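Local coordinates for NADPH-flavin oxidoreductase (Helicobacter pylori, PDB 2H0U) that uses FMN as cofactor to oxidise NAD(P)H and pass the electrons to flavin, as a member of the nitroreductase family, at the interface of chains A and B. Sequence-based numbering; all coordinates share one arbitrary frame. Chains: chain A/B, NADPH-flavin oxidoreductase.

The interface of chains A and B. Residues chain A 36, 41, 144, 147-148, 151; chain B 10, 13, 147, 151.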
loop_
_atom_site.group_PDB
_atom_site.type_symbol
_atom_site.label_atom_id
_atom_site.label_comp_id
_atom_site.label_asym_id
_atom_site.label_seq_id
_atom_site.Cartn_x
_atom_site.Cartn_y
_atom_site.Cartn_z
ATOM N N VAL A 36 -12.424 -0.148 -8.485
ATOM C CA VAL A 36 -11.803 -0.182 -7.151
ATOM C C VAL A 36 -10.447 0.555 -7.158
ATOM O O VAL A 36 -10.183 1.396 -6.287
ATOM C CB VAL A 36 -11.666 -1.648 -6.625
ATOM C CG1 VAL A 36 -10.854 -1.717 -5.316
ATOM C CG2 VAL A 36 -13.067 -2.255 -6.396
ATOM N N PRO A 41 -7.640 5.809 -2.333
ATOM C CA PRO A 41 -7.130 7.101 -1.784
ATOM C C PRO A 41 -5.657 7.253 -2.027
ATOM O O PRO A 41 -4.938 6.244 -2.240
ATOM C CB PRO A 41 -7.376 6.981 -0.278
ATOM C CG PRO A 41 -7.312 5.408 -0.009
ATOM C CD PRO A 41 -7.849 4.769 -1.296
ATOM N N ILE A 144 -1.429 1.032 -2.063
ATOM C CA ILE A 144 -2.832 1.119 -1.584
ATOM C C ILE A 144 -3.784 0.704 -2.722
ATOM O O ILE A 144 -4.688 -0.098 -2.543
ATOM C CB ILE A 144 -3.204 2.533 -1.090
ATOM C CG1 ILE A 144 -2.261 2.949 0.027
ATOM C CG2 ILE A 144 -4.727 2.579 -0.633
ATOM C CD1 ILE A 144 -2.520 4.493 0.458
ATOM N N ALA A 147 -3.493 -3.002 -3.269
ATOM C CA ALA A 147 -4.089 -3.703 -2.103
ATOM C C ALA A 147 -5.628 -3.712 -2.166
ATOM O O ALA A 147 -6.268 -4.745 -1.930
ATOM C CB ALA A 147 -3.618 -3.045 -0.746
ATOM N N ASN A 148 -6.217 -2.544 -2.440
ATOM C CA ASN A 148 -7.647 -2.430 -2.510
ATOM C C ASN A 148 -8.216 -3.376 -3.596
ATOM O O ASN A 148 -9.261 -4.037 -3.389
ATOM C CB ASN A 148 -8.047 -0.967 -2.786
ATOM C CG ASN A 148 -7.904 -0.111 -1.557
ATOM O OD1 ASN A 148 -7.426 -0.596 -0.527
ATOM N ND2 ASN A 148 -8.336 1.146 -1.635
HETATM N N MSE A 151 -8.021 -6.998 -2.374
HETATM C CA MSE A 151 -9.020 -7.286 -1.376
HETATM C C MSE A 151 -10.436 -7.344 -1.991
HETATM O O MSE A 151 -11.236 -8.212 -1.648
HETATM C CB MSE A 151 -8.925 -6.278 -0.200
HETATM C CG MSE A 151 -9.902 -6.603 0.934
HETATM SE SE MSE A 151 -9.141 -8.132 1.911
HETATM C CE MSE A 151 -7.244 -8.075 1.354
ATOM N N GLN B 10 -16.282 1.017 -1.721
ATOM C CA GLN B 10 -15.190 1.912 -2.035
ATOM C C GLN B 10 -15.609 3.367 -1.873
ATOM O O GLN B 10 -14.749 4.233 -1.733
ATOM C CB GLN B 10 -14.685 1.686 -3.477
ATOM C CG GLN B 10 -14.363 0.210 -3.817
ATOM C CD GLN B 10 -13.471 -0.505 -2.801
ATOM O OE1 GLN B 10 -12.438 0.015 -2.368
ATOM N NE2 GLN B 10 -13.893 -1.720 -2.401
ATOM N N ARG B 13 -15.822 3.874 2.155
ATOM C CA ARG B 13 -14.479 4.121 2.677
ATOM C C ARG B 13 -14.084 5.513 2.167
ATOM O O ARG B 13 -13.939 5.705 0.974
ATOM C CB ARG B 13 -13.499 3.052 2.125
ATOM C CG ARG B 13 -12.197 2.807 2.982
ATOM C CD ARG B 13 -11.136 3.947 2.881
ATOM N NE ARG B 13 -11.064 4.474 1.515
ATOM C CZ ARG B 13 -10.740 5.718 1.179
ATOM N NH1 ARG B 13 -10.378 6.587 2.115
ATOM N NH2 ARG B 13 -10.805 6.086 -0.099
ATOM N N ALA B 147 -3.761 -0.252 4.207
ATOM C CA ALA B 147 -4.908 -0.333 3.266
ATOM C C ALA B 147 -5.888 -1.455 3.655
ATOM O O ALA B 147 -7.111 -1.258 3.659
ATOM C CB ALA B 147 -4.408 -0.555 1.783
HETATM N N MSE B 151 -9.801 -0.998 4.678
HETATM C CA MSE B 151 -10.867 -1.637 3.946
HETATM C C MSE B 151 -11.688 -2.583 4.851
HETATM O O MSE B 151 -12.914 -2.623 4.769
HETATM C CB MSE B 151 -10.313 -2.353 2.686
HETATM C CG MSE B 151 -11.420 -2.964 1.821
HETATM SE SE MSE B 151 -12.265 -1.473 0.856
HETATM C CE MSE B 151 -10.887 -0.060 0.990
HETATM O O HOH W 1 -10.564 1.774 -3.583
HETATM O O HOH W 2 -8.010 0.719 1.837
#
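A:Ala147 meets its own twin B:Ala147 methyl to methyl, CB to CB at 3.6 Å, where helix 131-155 of one subunit lies against the same helix of the other. The small side chains let the two helices come close, and A:Ile144 adds its CG2 branch against the methyl of B:Ala147.

The next residue, A:Asn148, is a polar residue beside the alanine pair, and it is worth following outward. Its CB leads to a CG set anti to the carbonyl carbon (chi1 -76°), which turns the amide toward chain B. There CE of B:Met151, the methyl of a poorly ordered selenomethionine, lies over one face of the amide, 3.9 Å from CG. OD1 touches the B:Ala147 methyl and lies 2.8 Å from water 2, which also lies 2.8 Å from the backbone O of B:Ala147. On the other branch ND2 donates to water 1 at 3.0 Å, a somewhat bent bond (143° at H). Water 1 in turn joins the backbone O of A:Val36 to OE1 of B:Gln10, a poorly ordered side chain. The polar ties here therefore run through water; no N or O of one chain lies within bonding reach of the other in this patch.

Around this centre the contacts are by van der Waals packing. A:Val36 presents both methyls to the bent B:Gln10 side chain, CG2 reaching its CG at 3.8 Å. The selenomethionines A:Met151 and B:Met151, both poorly ordered, run antiparallel past each other and meet at CG.

At the flank, the A:Pro41 ring covers one face of the B:Arg13 guanidinium, its CG 3.5 Å above the plane and displaced toward the rim. B:Arg13 is an FMN-binding residue, so this proline probably helps to position it. Repeated by the two-fold axis, the patch contributes to the dimer interface and probably links it to the flavin site through B:Arg13, consistent with the dimers typical of nitroreductases.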